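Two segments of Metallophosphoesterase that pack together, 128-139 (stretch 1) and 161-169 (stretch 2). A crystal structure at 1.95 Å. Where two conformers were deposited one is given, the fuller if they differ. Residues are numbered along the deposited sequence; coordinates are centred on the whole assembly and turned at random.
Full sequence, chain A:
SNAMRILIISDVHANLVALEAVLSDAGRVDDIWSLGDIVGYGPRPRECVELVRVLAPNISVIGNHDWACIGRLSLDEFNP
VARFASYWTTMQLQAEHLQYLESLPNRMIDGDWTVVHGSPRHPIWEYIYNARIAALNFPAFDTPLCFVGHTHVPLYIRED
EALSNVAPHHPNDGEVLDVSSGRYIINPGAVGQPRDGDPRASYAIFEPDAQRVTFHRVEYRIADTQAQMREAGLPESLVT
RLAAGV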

ATOM      1  N   ILE A 128      -1.965 -11.848  -2.379  1.00 25.38           N
ATOM      2  CA  ILE A 128      -2.485 -12.787  -1.390  1.00 25.71           C
ATOM      3  C   ILE A 128      -3.919 -12.403  -1.048  1.00 25.86           C
ATOM      4  O   ILE A 128      -4.147 -11.394  -0.370  1.00 25.82           O
ATOM      5  CB  ILE A 128      -1.659 -12.777  -0.096  1.00 25.00           C
ATOM      6  CG1 ILE A 128      -0.174 -12.998  -0.412  1.00 24.73           C
ATOM      7  CG2 ILE A 128      -2.288 -13.819   0.910  1.00 26.00           C
ATOM      8  CD1 ILE A 128       0.784 -13.093   0.822  1.00 24.05           C
ATOM      9  N   TYR A 129      -4.883 -13.191  -1.512  1.00 26.73           N
ATOM     10  CA  TYR A 129      -6.293 -12.896  -1.223  1.00 27.41           C
ATOM     11  C   TYR A 129      -7.133 -14.122  -0.864  1.00 27.71           C
ATOM     12  O   TYR A 129      -8.370 -14.028  -0.751  1.00 27.38           O
ATOM     13  CB  TYR A 129      -6.961 -12.120  -2.371  1.00 27.60           C
ATOM     14  CG  TYR A 129      -6.798 -12.790  -3.722  1.00 29.08           C
ATOM     15  CD1 TYR A 129      -7.578 -13.906  -4.075  1.00 31.35           C
ATOM     16  CD2 TYR A 129      -5.863 -12.325  -4.639  1.00 30.24           C
ATOM     17  CE1 TYR A 129      -7.438 -14.526  -5.311  1.00 31.65           C
ATOM     18  CE2 TYR A 129      -5.702 -12.949  -5.892  1.00 31.78           C
ATOM     19  CZ  TYR A 129      -6.493 -14.043  -6.215  1.00 31.66           C
ATOM     20  OH  TYR A 129      -6.349 -14.676  -7.429  1.00 29.80           O
ATOM     21  N   ASN A 130      -6.491 -15.278  -0.733  1.00 28.02           N
ATOM     22  CA  ASN A 130      -7.203 -16.482  -0.291  1.00 28.61           C
ATOM     23  C   ASN A 130      -6.316 -17.375   0.599  1.00 28.55           C
ATOM     24  O   ASN A 130      -5.107 -17.114   0.757  1.00 27.34           O
ATOM     25  CB  ASN A 130      -7.817 -17.254  -1.493  1.00 29.36           C
ATOM     26  CG  ASN A 130      -6.753 -17.746  -2.495  1.00 29.99           C
ATOM     27  OD1 ASN A 130      -5.588 -17.890  -2.154  1.00 29.70           O
ATOM     28  ND2 ASN A 130      -7.167 -17.986  -3.749  1.00 29.93           N
ATOM     29  N   ALA A 131      -6.904 -18.419   1.176  1.00 28.85           N
ATOM     30  CA  ALA A 131      -6.150 -19.287   2.092  1.00 29.69           C
ATOM     31  C   ALA A 131      -5.032 -20.100   1.414  1.00 29.89           C
ATOM     32  O   ALA A 131      -3.946 -20.274   1.995  1.00 29.54           O
ATOM     33  CB  ALA A 131      -7.106 -20.218   2.868  1.00 29.78           C
ATOM     34  N   ARG A 132      -5.320 -20.571   0.200  0.50 30.07           N
ATOM     35  CA  ARG A 132      -4.396 -21.351  -0.636  0.50 30.41           C
ATOM     36  C   ARG A 132      -3.035 -20.665  -0.776  0.50 29.62           C
ATOM     37  O   ARG A 132      -1.986 -21.249  -0.480  0.50 29.58           O
ATOM     38  CB  ARG A 132      -5.030 -21.554  -2.025  0.50 30.82           C
ATOM     39  CG  ARG A 132      -4.389 -22.629  -2.888  0.50 33.26           C
ATOM     40  CD  ARG A 132      -5.228 -22.850  -4.145  0.50 36.18           C
ATOM     41  NE  ARG A 132      -6.639 -22.583  -3.865  0.50 38.57           N
ATOM     42  CZ  ARG A 132      -7.325 -21.567  -4.369  0.50 38.97           C
ATOM     43  NH1 ARG A 132      -6.751 -20.736  -5.220  0.50 39.86           N
ATOM     44  NH2 ARG A 132      -8.599 -21.396  -4.042  0.50 39.72           N
ATOM     45  N   ILE A 133      -3.072 -19.414  -1.213  1.00 29.22           N
ATOM     46  CA  ILE A 133      -1.873 -18.622  -1.454  1.00 28.62           C
ATOM     47  C   ILE A 133      -1.283 -18.203  -0.105  1.00 28.49           C
ATOM     48  O   ILE A 133      -0.078 -18.244   0.063  1.00 28.85           O
ATOM     49  CB  ILE A 133      -2.094 -17.454  -2.476  1.00 28.48           C
ATOM     50  CG1 ILE A 133      -2.573 -17.989  -3.845  1.00 28.85           C
ATOM     51  CG2 ILE A 133      -0.844 -16.575  -2.620  1.00 27.33           C
ATOM     52  CD1 ILE A 133      -1.543 -18.999  -4.574  1.00 30.45           C
ATOM     53  N   ALA A 134      -2.128 -17.886   0.871  1.00 28.44           N
ATOM     54  CA  ALA A 134      -1.609 -17.529   2.215  1.00 28.74           C
ATOM     55  C   ALA A 134      -0.796 -18.686   2.776  1.00 29.08           C
ATOM     56  O   ALA A 134       0.322 -18.504   3.289  1.00 28.40           O
ATOM     57  CB  ALA A 134      -2.759 -17.168   3.177  1.00 28.67           C
ATOM     58  N   ALA A 135      -1.357 -19.884   2.627  1.00 29.89           N
ATOM     59  CA  ALA A 135      -0.734 -21.120   3.091  1.00 30.52           C
ATOM     60  C   ALA A 135       0.644 -21.345   2.478  1.00 30.53           C
ATOM     61  O   ALA A 135       1.587 -21.741   3.169  1.00 30.89           O
ATOM     62  CB  ALA A 135      -1.694 -22.338   2.816  1.00 30.74           C
ATOM     63  N   LEU A 136       0.773 -21.050   1.191  1.00 30.38           N
ATOM     64  CA  LEU A 136       2.053 -21.200   0.501  1.00 30.54           C
ATOM     65  C   LEU A 136       3.077 -20.149   0.970  1.00 29.40           C
ATOM     66  O   LEU A 136       4.279 -20.291   0.746  1.00 29.92           O
ATOM     67  CB  LEU A 136       1.832 -21.153  -1.029  1.00 30.96           C
ATOM     68  CG  LEU A 136       1.092 -22.357  -1.653  1.00 32.29           C
ATOM     69  CD1 LEU A 136       0.417 -22.006  -2.992  1.00 33.77           C
ATOM     70  CD2 LEU A 136       1.982 -23.614  -1.807  1.00 35.38           C
ATOM     71  N   ASN A 137       2.594 -19.102   1.634  1.00 27.66           N
ATOM     72  CA  ASN A 137       3.436 -17.955   1.998  1.00 26.82           C
ATOM     73  C   ASN A 137       3.940 -17.929   3.428  1.00 26.93           C
ATOM     74  O   ASN A 137       4.969 -17.297   3.718  1.00 26.97           O
ATOM     75  CB  ASN A 137       2.755 -16.633   1.606  1.00 25.64           C
ATOM     76  CG  ASN A 137       3.109 -16.212   0.208  1.00 25.34           C
ATOM     77  OD1 ASN A 137       4.221 -15.750  -0.032  1.00 24.05           O
ATOM     78  ND2 ASN A 137       2.176 -16.362  -0.731  1.00 26.73           N
ATOM     79  N   PHE A 138       3.248 -18.637   4.311  1.00 26.86           N
ATOM     80  CA  PHE A 138       3.699 -18.774   5.704  1.00 28.11           C
ATOM     81  C   PHE A 138       5.079 -19.409   5.867  1.00 28.88           C
ATOM     82  O   PHE A 138       5.860 -18.922   6.669  1.00 29.91           O
ATOM     83  CB  PHE A 138       2.639 -19.444   6.586  1.00 27.27           C
ATOM     84  CG  PHE A 138       1.590 -18.482   7.084  1.00 27.74           C
ATOM     85  CD1 PHE A 138       1.869 -17.625   8.152  1.00 27.36           C
ATOM     86  CD2 PHE A 138       0.320 -18.418   6.476  1.00 26.41           C
ATOM     87  CE1 PHE A 138       0.909 -16.696   8.608  1.00 26.40           C
ATOM     88  CE2 PHE A 138      -0.636 -17.509   6.942  1.00 26.55           C
ATOM     89  CZ  PHE A 138      -0.341 -16.651   8.019  1.00 25.09           C
ATOM     90  N   PRO A 139       5.409 -20.451   5.070  1.00 30.16           N
ATOM     91  CA  PRO A 139       6.796 -20.959   5.094  1.00 29.91           C
ATOM     92  C   PRO A 139       7.830 -20.008   4.481  1.00 29.75           C
ATOM     93  O   PRO A 139       9.034 -20.182   4.726  1.00 29.55           O
ATOM     94  CB  PRO A 139       6.725 -22.263   4.275  1.00 30.55           C
ATOM     95  CG  PRO A 139       5.246 -22.631   4.219  1.00 31.65           C
ATOM     96  CD  PRO A 139       4.535 -21.281   4.219  1.00 30.47           C
ATOM     97  N   GLU A 161      -5.282 -20.980  10.334  1.00 33.30           N
ATOM     98  CA  GLU A 161      -6.447 -20.809   9.471  1.00 33.18           C
ATOM     99  C   GLU A 161      -6.036 -21.071   8.029  1.00 32.81           C
ATOM    100  O   GLU A 161      -6.701 -21.835   7.328  1.00 32.07           O
ATOM    101  CB  GLU A 161      -7.016 -19.370   9.552  1.00 33.06           C
ATOM    102  CG  GLU A 161      -7.798 -19.003  10.850  1.00 34.02           C
ATOM    103  CD  GLU A 161      -8.096 -17.494  10.957  1.00 35.29           C
ATOM    104  OE1 GLU A 161      -7.275 -16.644  10.508  1.00 33.22           O
ATOM    105  OE2 GLU A 161      -9.169 -17.144  11.496  1.00 39.59           O
ATOM    106  N   ALA A 162      -4.945 -20.421   7.590  1.00 32.63           N
ATOM    107  CA  ALA A 162      -4.475 -20.573   6.222  1.00 33.66           C
ATOM    108  C   ALA A 162      -4.208 -22.046   5.938  1.00 34.86           C
ATOM    109  O   ALA A 162      -4.589 -22.553   4.889  1.00 34.65           O
ATOM    110  CB  ALA A 162      -3.197 -19.728   5.969  1.00 33.46           C
ATOM    111  N   LEU A 163      -3.553 -22.725   6.881  1.00 36.49           N
ATOM    112  CA  LEU A 163      -3.166 -24.132   6.674  1.00 38.55           C
ATOM    113  C   LEU A 163      -4.362 -25.084   6.677  1.00 39.90           C
ATOM    114  O   LEU A 163      -4.292 -26.166   6.085  1.00 40.72           O
ATOM    115  CB  LEU A 163      -2.111 -24.586   7.686  1.00 39.13           C
ATOM    116  CG  LEU A 163      -0.711 -23.944   7.618  1.00 40.19           C
ATOM    117  CD1 LEU A 163       0.153 -24.431   8.790  1.00 40.43           C
ATOM    118  CD2 LEU A 163       0.016 -24.162   6.276  1.00 41.98           C
ATOM    119  N   SER A 164      -5.451 -24.689   7.337  1.00 40.62           N
ATOM    120  CA  SER A 164      -6.691 -25.468   7.331  1.00 41.77           C
ATOM    121  C   SER A 164      -7.673 -24.939   6.305  1.00 41.38           C
ATOM    122  O   SER A 164      -8.856 -25.275   6.353  1.00 41.52           O
ATOM    123  CB  SER A 164      -7.354 -25.449   8.712  1.00 42.27           C
ATOM    124  OG  SER A 164      -6.401 -25.768   9.702  1.00 45.11           O
ATOM    125  N   ASN A 165      -7.183 -24.093   5.399  1.00 41.13           N
ATOM    126  CA  ASN A 165      -7.979 -23.525   4.312  1.00 40.80           C
ATOM    127  C   ASN A 165      -9.195 -22.669   4.747  1.00 40.42           C
ATOM    128  O   ASN A 165     -10.208 -22.580   4.036  1.00 40.89           O
ATOM    129  CB  ASN A 165      -8.383 -24.633   3.331  1.00 42.21           C
ATOM    130  CG  ASN A 165      -8.869 -24.094   2.013  1.00 43.55           C
ATOM    131  OD1 ASN A 165      -8.125 -23.429   1.276  1.00 45.80           O
ATOM    132  ND2 ASN A 165     -10.128 -24.362   1.708  1.00 44.50           N
ATOM    133  N   VAL A 166      -9.075 -22.019   5.902  1.00 39.04           N
ATOM    134  CA  VAL A 166     -10.087 -21.070   6.390  1.00 37.54           C
ATOM    135  C   VAL A 166      -9.886 -19.726   5.681  1.00 35.98           C
ATOM    136  O   VAL A 166      -8.758 -19.207   5.619  1.00 33.68           O
ATOM    137  CB  VAL A 166      -9.999 -20.915   7.941  1.00 37.93           C
ATOM    138  CG1 VAL A 166     -10.957 -19.836   8.444  1.00 39.65           C
ATOM    139  CG2 VAL A 166     -10.316 -22.258   8.624  1.00 40.35           C
ATOM    140  N   ALA A 167     -10.969 -19.187   5.120  1.00 34.45           N
ATOM    141  CA  ALA A 167     -10.930 -17.906   4.411  1.00 34.19           C
ATOM    142  C   ALA A 167     -10.288 -16.761   5.249  1.00 33.07           C
ATOM    143  O   ALA A 167     -10.477 -16.718   6.479  1.00 32.91           O
ATOM    144  CB  ALA A 167     -12.364 -17.524   3.947  1.00 34.58           C
ATOM    145  N   PRO A 168      -9.513 -15.848   4.598  1.00 31.65           N
ATOM    146  CA  PRO A 168      -8.970 -14.672   5.315  1.00 30.85           C
ATOM    147  C   PRO A 168     -10.091 -13.720   5.716  1.00 30.25           C
ATOM    148  O   PRO A 168     -11.177 -13.799   5.163  1.00 30.55           O
ATOM    149  CB  PRO A 168      -8.093 -13.963   4.283  1.00 30.20           C
ATOM    150  CG  PRO A 168      -8.209 -14.710   3.013  1.00 31.08           C
ATOM    151  CD  PRO A 168      -9.039 -15.934   3.197  1.00 31.76           C
ATOM    152  N   HIS A 169      -9.812 -12.811   6.637  1.00 29.55           N
ATOM    153  CA  HIS A 169     -10.827 -11.919   7.183  1.00 29.80           C
ATOM    154  C   HIS A 169     -10.670 -10.559   6.545  1.00 29.12           C
ATOM    155  O   HIS A 169      -9.558 -10.103   6.346  1.00 28.61           O
ATOM    156  CB  HIS A 169     -10.648 -11.790   8.703  1.00 30.23           C
ATOM    157  CG  HIS A 169     -10.709 -13.092   9.437  1.00 32.58           C
ATOM    158  ND1 HIS A 169     -11.843 -13.521  10.087  1.00 35.35           N
ATOM    159  CD2 HIS A 169      -9.773 -14.059   9.631  1.00 33.06           C
ATOM    160  CE1 HIS A 169     -11.611 -14.698  10.646  1.00 35.25           C
ATOM    161  NE2 HIS A 169     -10.366 -15.050  10.378  1.00 33.94           N
TER
HETATM  162  O   HOH W   1      -8.201 -20.809  -0.961  1.00 37.71           O

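The contact between the two stretches is built around Ala162, in the last turn of the helix that opens stretch 2. Its methyl group points toward stretch 1 and meets three side chains: Ala134, with CB 3.8 Å from Ala162 CB; Ala135, whose CB lies 4.4 Å from Ala162 CB; and Phe138, whose CE2 approaches Ala162 CB to 3.5 Å. The phenyl ring, at chi1 -83°, meets the methyl obliquely. Ala131, Ala134 and Ala135, the latter two spaced three and four residues from Ala131, lie on the side of the helix that meets stretch 2. Small side chains suit this surface because the backbones themselves come close: the CA atoms of Ala131 and Ala162 are 4.6 Å apart, and Ala131 O lies 3.7 Å from Ala162 O.

These two carbonyls do not compete for a donor across the contact. Ala131 O accepts from Ala135 N (2.7 Å), and Ala162 O accepts from Asn165 N (3.1 Å), each within its own stretch. Ala135 CB also packs 3.6 Å from Ala162 O. No direct hydrogen bond joins the two stretches, which pack instead by close fit over a modest area, 398 Å² summed over both sides.

Ala131 and Ala162 are both buried and have the largest areas covered by the opposing stretch. The Ala131 methyl points toward stretch 2, where the chain turns after its helix; Ala131 CB lies 3.4 Å from Val166 O and 3.7 Å from Asn165 CA. The turn is held by Val166 N, which donates to Glu161 O (2.8 Å), and Asn165 adopts positive phi (61°), a conformation that asparagine tolerates comparatively well.

Beyond this turn, Pro168 closes the contact at the start of the stretch 1 helix. Its ring packs against backbone, with Pro168 CG 3.8 Å from Tyr129 O and 3.9 Å from Asn130 CA, and Pro168 CD 3.8 Å from Ala131 N. The CA-to-CB bond of Asn130 points away from stretch 2, and its side chain caps the helix: Asn130 OD1 accepts from Ile133 N at 3.1 Å with a nearly straight angle of 166°, satisfying an amide that has no partner in the preceding turn. On another margin, the CA-to-CB bond of Leu163 points away from stretch 1, but its m,t rotamer brings the end of the side chain back, placing Leu163 CD2 4.3 Å from Ala135 CB and 4.2 Å from Ala135 O.

The polar edge lies at Asn165. Its CA-to-CB bond runs sideways, yet the t rotamer carries the amide nearer to stretch 1, with Asn165 OD1 3.7 Å from Ala131 CB and 4.1 Å from Arg132 N. The latter gap is too long for a direct bond, and water 1 bridges it, accepting from Arg132 N at 3.1 Å and donating a weak hydrogen bond to Asn165 OD1 at 3.4 Å. The water thus serves a first-turn amide while linking the two stretches at their exposed edge.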